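Local structure of putative Lipoprotein (Shewanella oneidensis, 3U24) at residues Pro287-Thr292 with Glu458-Leu463; Val314-Phe319 with Met385-Ala390; Pro328-Phe333 with Leu405-Ala410; Ile401-Asn406 with Glu452-Phe457. The protein is of unknown function but binds zinc and belongs to a family of the peptidase MA clan, so it may be a zinc metallopeptidase. All blocks are in the same frame, centred on the assembly; numbering follows the deposited sequence.

Interaction 1: residues Pro287-Thr292 with Glu458-Leu463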
loop_
_atom_site.group_PDB
_atom_site.type_symbol
_atom_site.label_atom_id
_atom_site.label_comp_id
_atom_site.label_asym_id
_atom_site.label_seq_id
_atom_site.Cartn_x
_atom_site.Cartn_y
_atom_site.Cartn_z
ATOM N N PRO A 287 -28.923 -13.856 23.450
ATOM C CA PRO A 287 -30.190 -13.490 24.065
ATOM C C PRO A 287 -30.265 -12.018 24.414
ATOM O O PRO A 287 -31.369 -11.503 24.590
ATOM C CB PRO A 287 -30.261 -14.360 25.339
ATOM C CG PRO A 287 -28.871 -14.815 25.590
ATOM C CD PRO A 287 -28.154 -14.814 24.270
ATOM N N LYS A 288 -29.119 -11.343 24.501
ATOM C CA LYS A 288 -29.112 -9.944 24.876
ATOM C C LYS A 288 -29.665 -9.060 23.744
ATOM O O LYS A 288 -30.190 -7.994 24.017
ATOM C CB LYS A 288 -27.709 -9.526 25.340
ATOM C CG LYS A 288 -27.507 -8.031 25.561
ATOM C CD LYS A 288 -26.074 -7.731 26.001
ATOM C CE LYS A 288 -25.843 -6.252 26.291
ATOM N NZ LYS A 288 -24.440 -6.004 26.720
ATOM N N TYR A 289 -29.611 -9.520 22.495
ATOM C CA TYR A 289 -30.041 -8.720 21.349
ATOM C C TYR A 289 -31.184 -9.292 20.503
ATOM O O TYR A 289 -31.697 -8.609 19.614
ATOM C CB TYR A 289 -28.835 -8.516 20.432
ATOM C CG TYR A 289 -27.782 -7.641 21.061
ATOM C CD1 TYR A 289 -27.947 -6.252 21.097
ATOM C CD2 TYR A 289 -26.657 -8.188 21.655
ATOM C CE1 TYR A 289 -27.000 -5.433 21.674
ATOM C CE2 TYR A 289 -25.697 -7.375 22.241
ATOM C CZ TYR A 289 -25.874 -6.003 22.251
ATOM O OH TYR A 289 -24.949 -5.184 22.843
ATOM N N PHE A 290 -31.559 -10.544 20.743
ATOM C CA PHE A 290 -32.586 -11.223 19.942
ATOM C C PHE A 290 -33.567 -11.972 20.841
ATOM O O PHE A 290 -33.169 -12.514 21.873
ATOM C CB PHE A 290 -31.929 -12.249 19.037
ATOM C CG PHE A 290 -31.217 -11.668 17.864
ATOM C CD1 PHE A 290 -29.901 -11.240 17.977
ATOM C CD2 PHE A 290 -31.839 -11.612 16.620
ATOM C CE1 PHE A 290 -29.233 -10.722 16.891
ATOM C CE2 PHE A 290 -31.163 -11.107 15.513
ATOM C CZ PHE A 290 -29.855 -10.655 15.660
ATOM N N THR A 291 -34.835 -12.040 20.443
ATOM C CA THR A 291 -35.771 -12.989 21.098
ATOM C C THR A 291 -36.058 -14.223 20.213
ATOM O O THR A 291 -36.362 -15.305 20.712
ATOM C CB THR A 291 -37.074 -12.298 21.557
ATOM O OG1 THR A 291 -37.419 -11.252 20.635
ATOM C CG2 THR A 291 -36.888 -11.702 22.980
ATOM N N THR A 292 -35.910 -14.049 18.901
ATOM C CA THR A 292 -35.978 -15.136 17.926
ATOM C C THR A 292 -34.927 -16.216 18.246
ATOM O O THR A 292 -33.943 -15.937 18.930
ATOM C CB THR A 292 -35.807 -14.565 16.478
ATOM O OG1 THR A 292 -36.804 -15.134 15.620
ATOM C CG2 THR A 292 -34.387 -14.787 15.879
ATOM N N GLU A 458 -14.990 -5.831 26.705
ATOM C CA GLU A 458 -16.404 -5.885 26.286
ATOM C C GLU A 458 -16.600 -6.883 25.147
ATOM O O GLU A 458 -15.921 -6.773 24.107
ATOM C CB GLU A 458 -16.824 -4.494 25.817
ATOM C CG GLU A 458 -18.270 -4.361 25.378
ATOM C CD GLU A 458 -18.620 -2.955 24.915
ATOM O OE1 GLU A 458 -17.764 -2.260 24.304
ATOM O OE2 GLU A 458 -19.764 -2.546 25.174
ATOM N N PRO A 459 -17.520 -7.858 25.317
ATOM C CA PRO A 459 -17.648 -8.887 24.282
ATOM C C PRO A 459 -17.982 -8.333 22.908
ATOM O O PRO A 459 -17.455 -8.822 21.927
ATOM C CB PRO A 459 -18.759 -9.775 24.815
ATOM C CG PRO A 459 -18.677 -9.614 26.300
ATOM C CD PRO A 459 -18.364 -8.170 26.487
ATOM N N GLU A 460 -18.820 -7.308 22.844
ATOM C CA GLU A 460 -19.202 -6.663 21.561
ATOM C C GLU A 460 -17.963 -6.148 20.803
ATOM O O GLU A 460 -17.833 -6.312 19.602
ATOM C CB GLU A 460 -20.188 -5.490 21.804
ATOM C CG GLU A 460 -21.637 -5.880 22.184
ATOM C CD GLU A 460 -21.869 -6.182 23.671
ATOM O OE1 GLU A 460 -20.881 -6.286 24.466
ATOM O OE2 GLU A 460 -23.054 -6.306 24.050
HETATM N N MSE A 461 -17.069 -5.510 21.544
HETATM C CA MSE A 461 -15.851 -4.933 21.008
HETATM C C MSE A 461 -14.993 -6.062 20.461
HETATM O O MSE A 461 -14.541 -5.993 19.332
HETATM C CB MSE A 461 -15.100 -4.157 22.103
HETATM C CG MSE A 461 -13.668 -3.716 21.723
HETATM SE SE MSE A 461 -13.710 -2.429 20.253
HETATM C CE MSE A 461 -13.889 -0.902 21.437
ATOM N N TRP A 462 -14.794 -7.109 21.240
ATOM C CA TRP A 462 -14.009 -8.251 20.746
ATOM C C TRP A 462 -14.595 -8.894 19.511
ATOM O O TRP A 462 -13.868 -9.235 18.569
ATOM C CB TRP A 462 -13.757 -9.272 21.849
ATOM C CG TRP A 462 -12.617 -8.799 22.720
ATOM C CD1 TRP A 462 -12.630 -7.766 23.651
ATOM C CD2 TRP A 462 -11.246 -9.279 22.717
ATOM N NE1 TRP A 462 -11.404 -7.588 24.199
ATOM C CE2 TRP A 462 -10.529 -8.468 23.684
ATOM C CE3 TRP A 462 -10.567 -10.266 22.034
ATOM C CZ2 TRP A 462 -9.187 -8.663 23.950
ATOM C CZ3 TRP A 462 -9.208 -10.452 22.294
ATOM C CH2 TRP A 462 -8.537 -9.673 23.232
ATOM N N LEU A 463 -15.909 -9.035 19.475
ATOM C CA LEU A 463 -16.555 -9.657 18.337
ATOM C C LEU A 463 -16.280 -8.851 17.068
ATOM O O LEU A 463 -15.957 -9.434 16.025
ATOM C CB LEU A 463 -18.059 -9.785 18.590
ATOM C CG LEU A 463 -18.925 -10.397 17.493
ATOM C CD1 LEU A 463 -18.437 -11.800 17.166
ATOM C CD2 LEU A 463 -20.394 -10.384 17.915
#
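The backbones of K288 and E460 stay well apart, 11.0 Å from CA to CA, where the end of helix 260-289 faces the first turn of helix 459-485. The motif is an interhelical salt bridge joined by a tyrosine hydroxyl. K288 is fully extended, and its NZ meets E460 OE2 at 3.0 Å. Y289 OH donates to the same oxygen, E460 OE2, at 2.5 Å. The two donors use different sides of it: K288 NZ is syn, Y289 OH is anti, both somewhat out of the carboxylate plane. The Y289 ring and the carboxylate are turned 83° against each other. E460 bends at chi2 (84°), and this brings OE2 to both partners. With an alanine in place of E460, K288 would probably lose its counter-charge here and Y289 OH its acceptor. Y289 also packs on L305 and L309 of helix 298-309. On its own segment, K288 CG sits 3.8 Å above the plane of the Y289 ring, offset toward the rim.

Interaction 2: residues Val314-Phe319 with Met385-Ala390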
loop_
_atom_site.group_PDB
_atom_site.type_symbol
_atom_site.label_atom_id
_atom_site.label_comp_id
_atom_site.label_asym_id
_atom_site.label_seq_id
_atom_site.Cartn_x
_atom_site.Cartn_y
_atom_site.Cartn_z
ATOM N N VAL A 314 -22.068 6.152 15.055
ATOM C CA VAL A 314 -22.165 7.583 15.251
ATOM C C VAL A 314 -23.141 8.140 14.230
ATOM O O VAL A 314 -23.257 7.597 13.127
ATOM C CB VAL A 314 -20.776 8.298 15.155
ATOM C CG1 VAL A 314 -20.219 8.221 13.739
ATOM C CG2 VAL A 314 -20.913 9.742 15.606
ATOM N N LYS A 315 -23.861 9.190 14.616
ATOM C CA LYS A 315 -24.716 9.942 13.697
ATOM C C LYS A 315 -23.826 10.535 12.623
ATOM O O LYS A 315 -22.727 10.976 12.904
ATOM C CB LYS A 315 -25.492 11.080 14.406
ATOM C CG LYS A 315 -26.872 10.698 14.945
ATOM C CD LYS A 315 -27.427 11.735 15.933
ATOM C CE LYS A 315 -27.241 11.308 17.408
ATOM N NZ LYS A 315 -27.115 12.453 18.366
ATOM N N ARG A 316 -24.334 10.542 11.405
ATOM C CA ARG A 316 -23.586 10.900 10.235
ATOM C C ARG A 316 -22.885 12.249 10.318
ATOM O O ARG A 316 -21.696 12.333 10.045
ATOM C CB ARG A 316 -24.552 10.881 9.074
ATOM C CG ARG A 316 -24.017 11.389 7.765
ATOM C CD ARG A 316 -25.133 11.459 6.712
ATOM N NE ARG A 316 -24.534 11.774 5.426
ATOM C CZ ARG A 316 -25.198 11.909 4.288
ATOM N NH1 ARG A 316 -26.520 11.738 4.249
ATOM N NH2 ARG A 316 -24.527 12.211 3.183
ATOM N N ASP A 317 -23.629 13.286 10.682
ATOM C CA ASP A 317 -23.101 14.646 10.738
ATOM C C ASP A 317 -22.043 14.836 11.871
ATOM O O ASP A 317 -21.279 15.788 11.836
ATOM C CB ASP A 317 -24.258 15.659 10.877
ATOM C CG ASP A 317 -25.058 15.889 9.551
ATOM O OD1 ASP A 317 -24.731 15.319 8.482
ATOM O OD2 ASP A 317 -26.039 16.675 9.590
ATOM N N ASP A 318 -21.974 13.902 12.828
ATOM C CA ASP A 318 -20.972 13.933 13.889
ATOM C C ASP A 318 -19.749 13.039 13.672
ATOM O O ASP A 318 -18.970 12.854 14.574
ATOM C CB ASP A 318 -21.628 13.575 15.222
ATOM C CG ASP A 318 -22.707 14.567 15.607
ATOM O OD1 ASP A 318 -22.572 15.761 15.262
ATOM O OD2 ASP A 318 -23.696 14.138 16.240
ATOM N N PHE A 319 -19.582 12.501 12.479
ATOM C CA PHE A 319 -18.556 11.517 12.218
ATOM C C PHE A 319 -17.163 12.101 12.559
ATOM O O PHE A 319 -16.403 11.531 13.345
ATOM C CB PHE A 319 -18.624 11.059 10.753
ATOM C CG PHE A 319 -17.626 9.996 10.410
ATOM C CD1 PHE A 319 -17.801 8.704 10.839
ATOM C CD2 PHE A 319 -16.510 10.289 9.642
ATOM C CE1 PHE A 319 -16.866 7.713 10.527
ATOM C CE2 PHE A 319 -15.568 9.305 9.324
ATOM C CZ PHE A 319 -15.734 8.023 9.784
HETATM N N MSE A 385 -22.130 11.508 -0.916
HETATM C CA MSE A 385 -22.813 10.218 -0.771
HETATM C C MSE A 385 -24.356 10.391 -0.597
HETATM O O MSE A 385 -24.838 11.404 -0.069
HETATM C CB MSE A 385 -22.223 9.439 0.426
HETATM C CG MSE A 385 -20.749 8.947 0.278
HETATM SE SE MSE A 385 -20.210 7.579 1.644
HETATM C CE MSE A 385 -18.422 7.106 0.957
ATOM N N SER A 386 -25.115 9.409 -1.087
ATOM C CA SER A 386 -26.526 9.257 -0.786
ATOM C C SER A 386 -26.737 8.949 0.699
ATOM O O SER A 386 -25.826 8.453 1.376
ATOM C CB SER A 386 -27.066 8.075 -1.608
ATOM O OG SER A 386 -26.293 6.895 -1.406
ATOM N N ASN A 387 -27.940 9.182 1.202
ATOM C CA ASN A 387 -28.268 8.729 2.543
ATOM C C ASN A 387 -27.922 7.242 2.703
ATOM O O ASN A 387 -27.359 6.851 3.713
ATOM C CB ASN A 387 -29.725 8.993 2.904
ATOM C CG ASN A 387 -30.084 10.461 2.812
ATOM O OD1 ASN A 387 -29.385 11.286 3.350
ATOM N ND2 ASN A 387 -31.135 10.793 2.059
ATOM N N GLU A 388 -28.189 6.444 1.668
ATOM C CA GLU A 388 -28.054 4.999 1.758
ATOM C C GLU A 388 -26.588 4.578 1.793
ATOM O O GLU A 388 -26.216 3.695 2.570
ATOM C CB GLU A 388 -28.765 4.297 0.583
ATOM C CG GLU A 388 -30.297 4.403 0.591
ATOM C CD GLU A 388 -30.843 5.748 0.138
ATOM O OE1 GLU A 388 -30.172 6.515 -0.594
ATOM O OE2 GLU A 388 -31.979 6.069 0.502
ATOM N N SER A 389 -25.749 5.170 0.951
ATOM C CA SER A 389 -24.313 4.880 1.032
ATOM C C SER A 389 -23.739 5.310 2.393
ATOM O O SER A 389 -22.919 4.600 2.955
ATOM C CB SER A 389 -23.546 5.564 -0.097
ATOM O OG SER A 389 -24.048 5.117 -1.361
ATOM N N ALA A 390 -24.171 6.462 2.891
ATOM C CA ALA A 390 -23.687 6.983 4.151
ATOM C C ALA A 390 -24.051 5.987 5.250
ATOM O O ALA A 390 -23.232 5.670 6.126
ATOM C CB ALA A 390 -24.286 8.345 4.441
HETATM O O HOH W 1 -27.660 12.358 1.736
#
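R316 and A390 bring the two backbones nearest, 7.2 Å from CA to CA. R316 lies in a short 3-10 turn just before helix 319-337, and A390 is in the first turn of helix 387-396. The motif on the second side is an N-capped helix start. S386 is the N-cap, and its OG accepts from S389 N at 3.0 Å. S389 OG also donates to S386 OG.

R316 reaches across to this helix start. Its CG is anti to the backbone N (chi1 173°) and the chain stays extended to NE, which carries the guanidinium to the helix start, its edge toward M385 O and N387. A390 CB lies over one face, 3.6 Å from R316 NE. The polar atoms come at the edge. R316 NH2 makes a weak bond to the carbonyl of M385, a selenomethionine. R316 NE donates to L382 O, which helps hold the group in place. The amide of N387 stands 81° to the guanidinium plane, and N387 OD1 is 3.0 Å from R316 NH1.

The contact is at the surface, near a zinc bound by H313 and E391. R316 also packs on L394, farther along helix 387-396. A water joins the two side chains in the guanidinium plane: it accepts from R316 NH1 at 2.8 Å and donates to N387 OD1 at 2.6 Å.

Interaction 3: residues Pro328-Phe333 with Leu405-Ala410. With ZN (zinc ion), chain F.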
loop_
_atom_site.group_PDB
_atom_site.type_symbol
_atom_site.label_atom_id
_atom_site.label_comp_id
_atom_site.label_asym_id
_atom_site.label_seq_id
_atom_site.Cartn_x
_atom_site.Cartn_y
_atom_site.Cartn_z
ATOM N N PRO A 328 -7.880 12.021 21.638
ATOM C CA PRO A 328 -7.378 12.255 22.985
ATOM C C PRO A 328 -7.755 11.175 23.976
ATOM O O PRO A 328 -7.068 11.025 24.971
ATOM C CB PRO A 328 -7.991 13.617 23.399
ATOM C CG PRO A 328 -8.530 14.247 22.135
ATOM C CD PRO A 328 -8.285 13.271 20.981
ATOM N N GLU A 329 -8.828 10.437 23.725
ATOM C CA GLU A 329 -9.175 9.308 24.590
ATOM C C GLU A 329 -8.160 8.153 24.443
ATOM O O GLU A 329 -7.811 7.486 25.407
ATOM C CB GLU A 329 -10.602 8.802 24.331
ATOM C CG GLU A 329 -11.714 9.721 24.876
ATOM C CD GLU A 329 -13.142 9.336 24.417
ATOM O OE1 GLU A 329 -13.323 8.502 23.475
ATOM O OE2 GLU A 329 -14.108 9.893 25.006
ATOM N N LEU A 330 -7.703 7.921 23.231
ATOM C CA LEU A 330 -6.691 6.900 22.980
ATOM C C LEU A 330 -5.349 7.333 23.592
ATOM O O LEU A 330 -4.651 6.490 24.173
ATOM C CB LEU A 330 -6.535 6.624 21.456
ATOM C CG LEU A 330 -7.801 6.061 20.734
ATOM C CD1 LEU A 330 -7.580 6.020 19.240
ATOM C CD2 LEU A 330 -8.173 4.671 21.258
ATOM N N ILE A 331 -5.006 8.630 23.455
ATOM C CA ILE A 331 -3.796 9.187 24.042
ATOM C C ILE A 331 -3.811 8.939 25.546
ATOM O O ILE A 331 -2.826 8.435 26.113
ATOM C CB ILE A 331 -3.623 10.693 23.739
ATOM C CG1 ILE A 331 -3.351 10.917 22.232
ATOM C CG2 ILE A 331 -2.476 11.335 24.594
ATOM C CD1 ILE A 331 -3.373 12.392 21.842
ATOM N N GLU A 332 -4.949 9.231 26.172
ATOM C CA GLU A 332 -5.084 9.060 27.619
ATOM C C GLU A 332 -4.908 7.590 27.960
ATOM O O GLU A 332 -4.178 7.243 28.873
ATOM C CB GLU A 332 -6.435 9.605 28.120
ATOM C CG GLU A 332 -6.754 9.316 29.583
ATOM C CD GLU A 332 -8.201 9.650 30.023
ATOM O OE1 GLU A 332 -9.173 9.605 29.205
ATOM O OE2 GLU A 332 -8.370 9.928 31.236
ATOM N N PHE A 333 -5.558 6.720 27.213
ATOM C CA PHE A 333 -5.453 5.313 27.511
ATOM C C PHE A 333 -3.989 4.807 27.368
ATOM O O PHE A 333 -3.503 4.097 28.223
ATOM C CB PHE A 333 -6.450 4.510 26.682
ATOM C CG PHE A 333 -6.347 3.049 26.900
ATOM C CD1 PHE A 333 -5.389 2.304 26.215
ATOM C CD2 PHE A 333 -7.174 2.406 27.822
ATOM C CE1 PHE A 333 -5.247 0.951 26.445
ATOM C CE2 PHE A 333 -7.040 1.032 28.037
ATOM C CZ PHE A 333 -6.069 0.308 27.342
ATOM N N LEU A 405 -10.434 1.561 14.018
ATOM C CA LEU A 405 -9.838 2.340 12.917
ATOM C C LEU A 405 -8.902 3.456 13.422
ATOM O O LEU A 405 -7.839 3.708 12.842
ATOM C CB LEU A 405 -10.919 2.986 12.023
ATOM C CG LEU A 405 -10.451 3.907 10.868
ATOM C CD1 LEU A 405 -9.770 3.099 9.765
ATOM C CD2 LEU A 405 -11.587 4.760 10.290
ATOM N N ASN A 406 -9.322 4.140 14.470
ATOM C CA ASN A 406 -8.531 5.229 15.025
ATOM C C ASN A 406 -7.267 4.714 15.757
ATOM O O ASN A 406 -6.255 5.396 15.767
ATOM C CB ASN A 406 -9.402 6.115 15.935
ATOM C CG ASN A 406 -10.413 6.954 15.142
ATOM O OD1 ASN A 406 -10.157 7.348 13.986
ATOM N ND2 ASN A 406 -11.594 7.228 15.775
ATOM N N ILE A 407 -7.323 3.510 16.322
ATOM C CA ILE A 407 -6.144 2.865 16.846
ATOM C C ILE A 407 -5.166 2.581 15.708
ATOM O O ILE A 407 -3.973 2.935 15.811
ATOM C CB ILE A 407 -6.510 1.588 17.620
ATOM C CG1 ILE A 407 -7.242 1.977 18.935
ATOM C CG2 ILE A 407 -5.283 0.721 17.860
ATOM C CD1 ILE A 407 -7.807 0.806 19.730
ATOM N N HIS A 408 -5.671 1.960 14.641
ATOM C CA HIS A 408 -4.872 1.542 13.497
ATOM C C HIS A 408 -4.224 2.740 12.859
ATOM O O HIS A 408 -3.042 2.727 12.548
ATOM C CB HIS A 408 -5.744 0.800 12.461
ATOM C CG HIS A 408 -5.028 0.386 11.183
ATOM N ND1 HIS A 408 -4.740 -0.889 10.900
ATOM C CD2 HIS A 408 -4.539 1.138 10.096
ATOM C CE1 HIS A 408 -4.077 -0.962 9.676
ATOM N NE2 HIS A 408 -3.959 0.259 9.190
ATOM N N GLU A 409 -5.003 3.775 12.628
ATOM C CA GLU A 409 -4.537 4.919 11.834
ATOM C C GLU A 409 -3.771 5.955 12.621
ATOM O O GLU A 409 -2.857 6.567 12.112
ATOM C CB GLU A 409 -5.736 5.619 11.150
ATOM C CG GLU A 409 -6.373 4.783 10.070
ATOM C CD GLU A 409 -5.447 4.570 8.903
ATOM O OE1 GLU A 409 -4.538 5.414 8.742
ATOM O OE2 GLU A 409 -5.618 3.583 8.150
ATOM N N ALA A 410 -4.107 6.125 13.888
ATOM C CA ALA A 410 -3.609 7.253 14.652
ATOM C C ALA A 410 -2.805 6.814 15.879
ATOM O O ALA A 410 -1.583 6.930 15.899
ATOM C CB ALA A 410 -4.767 8.180 15.049
HETATM ZN ZN ZN F . -2.887 0.705 7.710
HETATM O O HOH W 2 -4.232 1.946 6.606
#
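L330 of helix 319-337 packs onto N406 and I407 of helix 401-409. From CB, which points at the second helix, the chain continues with CG anti to the carbonyl carbon (chi1 -63°). CG then sends its two methyls to different residues. CD1 rests on the backbone of N406, 3.7 Å from N406 C, and also touches N406 CB at 3.8 Å. CD2 goes to I407 and meets I407 CG1 at 3.7 Å. The L330 and I407 side chains cross at about a right angle. All three residues are buried.

The polar end of N406 takes its partners elsewhere: OD1 accepts from Y377 OH, and ND2 bonds to Q326 OE1 of helix 319-337. I407 also packs on T445 and M449 of helix 435-451.

The next two residues serve a zinc site, H408 directly and E409 through a water. H408 NE2 binds a zinc ion at 1.9 Å. H414 and E439 are further protein ligands, and a water sits 2.1 Å from the zinc. That water donates to E409 OE2 at 2.6 Å. H408 ND1 is bonded to E446. Two histidines, a glutamate and a water held by a second glutamate recall the zinc sites of metallopeptidases, in keeping with the family. Apolar contacts of L330 and the N406-Q326 bond join the two helices, while H408 binds the metal and E409 holds its water.

Interaction 4: residues Ile401-Asn406 with Glu452-Phe457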
loop_
_atom_site.group_PDB
_atom_site.type_symbol
_atom_site.label_atom_id
_atom_site.label_comp_id
_atom_site.label_asym_id
_atom_site.label_seq_id
_atom_site.Cartn_x
_atom_site.Cartn_y
_atom_site.Cartn_z
ATOM N N ILE A 401 -15.994 -0.386 15.450
ATOM C CA ILE A 401 -14.985 -0.435 14.404
ATOM C C ILE A 401 -14.338 0.937 14.232
ATOM O O ILE A 401 -13.173 1.014 13.908
ATOM C CB ILE A 401 -15.551 -0.948 13.064
ATOM C CG1 ILE A 401 -15.907 -2.448 13.142
ATOM C CG2 ILE A 401 -14.642 -0.638 11.888
ATOM C CD1 ILE A 401 -14.795 -3.420 13.455
ATOM N N LEU A 402 -15.080 2.015 14.443
ATOM C CA LEU A 402 -14.517 3.348 14.370
ATOM C C LEU A 402 -13.361 3.552 15.385
ATOM O O LEU A 402 -12.400 4.219 15.093
ATOM C CB LEU A 402 -15.617 4.390 14.568
ATOM C CG LEU A 402 -15.173 5.853 14.450
ATOM C CD1 LEU A 402 -14.403 6.090 13.129
ATOM C CD2 LEU A 402 -16.356 6.806 14.632
ATOM N N GLN A 403 -13.466 2.927 16.562
ATOM C CA GLN A 403 -12.444 3.029 17.590
ATOM C C GLN A 403 -11.203 2.222 17.149
ATOM O O GLN A 403 -10.078 2.710 17.178
ATOM C CB GLN A 403 -12.988 2.501 18.911
ATOM C CG GLN A 403 -14.160 3.280 19.516
ATOM C CD GLN A 403 -14.634 2.628 20.821
ATOM O OE1 GLN A 403 -13.871 2.565 21.786
ATOM N NE2 GLN A 403 -15.867 2.119 20.851
ATOM N N ILE A 404 -11.432 1.007 16.654
ATOM C CA ILE A 404 -10.364 0.216 16.068
ATOM C C ILE A 404 -9.670 0.900 14.882
ATOM O O ILE A 404 -8.448 0.830 14.764
ATOM C CB ILE A 404 -10.877 -1.167 15.651
ATOM C CG1 ILE A 404 -11.241 -1.954 16.888
ATOM C CG2 ILE A 404 -9.819 -1.943 14.866
ATOM C CD1 ILE A 404 -12.148 -3.099 16.511
ATOM N N LEU A 405 -10.434 1.561 14.018
ATOM C CA LEU A 405 -9.838 2.340 12.917
ATOM C C LEU A 405 -8.902 3.456 13.422
ATOM O O LEU A 405 -7.839 3.708 12.842
ATOM C CB LEU A 405 -10.919 2.986 12.023
ATOM C CG LEU A 405 -10.451 3.907 10.868
ATOM C CD1 LEU A 405 -9.770 3.099 9.765
ATOM C CD2 LEU A 405 -11.587 4.760 10.290
ATOM N N ASN A 406 -9.322 4.140 14.470
ATOM C CA ASN A 406 -8.531 5.229 15.025
ATOM C C ASN A 406 -7.267 4.714 15.757
ATOM O O ASN A 406 -6.255 5.396 15.767
ATOM C CB ASN A 406 -9.402 6.115 15.935
ATOM C CG ASN A 406 -10.413 6.954 15.142
ATOM O OD1 ASN A 406 -10.157 7.348 13.986
ATOM N ND2 ASN A 406 -11.594 7.228 15.775
ATOM N N GLU A 452 -4.575 -5.211 26.324
ATOM C CA GLU A 452 -4.174 -4.382 27.484
ATOM C C GLU A 452 -5.376 -3.744 28.163
ATOM O O GLU A 452 -5.224 -2.963 29.107
ATOM C CB GLU A 452 -3.193 -3.260 27.075
ATOM C CG GLU A 452 -1.808 -3.717 26.695
ATOM C CD GLU A 452 -1.171 -4.609 27.745
ATOM O OE1 GLU A 452 -1.035 -4.154 28.914
ATOM O OE2 GLU A 452 -0.802 -5.771 27.398
ATOM N N GLY A 453 -6.575 -4.044 27.669
ATOM C CA GLY A 453 -7.771 -3.638 28.368
ATOM C C GLY A 453 -8.571 -2.541 27.710
ATOM O O GLY A 453 -9.493 -2.045 28.336
ATOM N N TYR A 454 -8.243 -2.145 26.477
ATOM C CA TYR A 454 -9.047 -1.144 25.810
ATOM C C TYR A 454 -10.492 -1.660 25.583
ATOM O O TYR A 454 -10.706 -2.750 25.042
ATOM C CB TYR A 454 -8.426 -0.686 24.505
ATOM C CG TYR A 454 -9.205 0.449 23.910
ATOM C CD1 TYR A 454 -8.982 1.754 24.305
ATOM C CD2 TYR A 454 -10.232 0.205 22.988
ATOM C CE1 TYR A 454 -9.726 2.798 23.780
ATOM C CE2 TYR A 454 -10.970 1.231 22.455
ATOM C CZ TYR A 454 -10.728 2.509 22.854
ATOM O OH TYR A 454 -11.491 3.512 22.319
ATOM N N GLY A 455 -11.461 -0.854 26.016
ATOM C CA GLY A 455 -12.869 -1.215 26.029
ATOM C C GLY A 455 -13.216 -2.198 27.128
ATOM O O GLY A 455 -14.324 -2.755 27.155
ATOM N N ASN A 456 -12.258 -2.455 28.006
ATOM C CA ASN A 456 -12.471 -3.281 29.171
ATOM C C ASN A 456 -13.026 -4.680 28.890
ATOM O O ASN A 456 -13.936 -5.144 29.578
ATOM C CB ASN A 456 -13.362 -2.534 30.175
ATOM C CG ASN A 456 -13.281 -3.139 31.573
ATOM O OD1 ASN A 456 -14.300 -3.408 32.201
ATOM N ND2 ASN A 456 -12.062 -3.375 32.056
ATOM N N PHE A 457 -12.454 -5.352 27.892
ATOM C CA PHE A 457 -12.853 -6.707 27.531
ATOM C C PHE A 457 -14.357 -6.873 27.233
ATOM O O PHE A 457 -14.919 -7.924 27.455
ATOM C CB PHE A 457 -12.363 -7.694 28.610
ATOM C CG PHE A 457 -10.893 -7.530 28.929
ATOM C CD1 PHE A 457 -9.930 -8.022 28.064
ATOM C CD2 PHE A 457 -10.490 -6.823 30.035
ATOM C CE1 PHE A 457 -8.580 -7.843 28.315
ATOM C CE2 PHE A 457 -9.150 -6.648 30.305
ATOM C CZ PHE A 457 -8.186 -7.160 29.432
#
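The Y454 ring meets the Q403 amide at its edge, near the ring plane. L330 CD2 packs against Y454 CE1. F333 meets the ring edge-to-face. Y454 OH donates to Q403 OE1 at 2.6 Å. The bond lies in the carbonyl plane, on a lone pair, with a C=O...donor angle of 135°. Amide and ring planes are 68° apart. Q403 NE2 donates to H399 O, which holds both ends of the amide and should limit its turning. A leucine in place of Q403 would probably leave Y454 OH without this acceptor and H399 O without this donor. A zinc ion is bound close to the Q403 side chain. Y454 follows G453, which ends helix 435-451 in a Schellman motif. The contact thus ties helix 401-409 to the loop before helix 459-485, with M449 of helix 435-451 and Q326 of helix 319-337 packed alongside.

How the interactions relate
From the N terminus, 287-292 opens interaction 1, then 314-319 opens interaction 2 and 328-333 opens interaction 3. Interaction 2 closes at 385-390. Segment 401-406 then opens interaction 4, and 405-410 closes interaction 3. Interaction 4 closes at 452-457, and interaction 1 at 458-463. Interaction 1 therefore encloses the other three. Interactions 2 and 3 cross, and interactions 2 and 4 follow in series. Interactions 3 and 4 share L405 and N406. F319 touches L402 between interactions 2 and 4, and M461 touches Q403 between 1 and 4. Interaction 1 joins helix 260-289 to 459-485, interaction 2 the loop before 319-337 to 387-396, and interactions 3 and 4 join helix 401-409 to 319-337 and to loop 452-457.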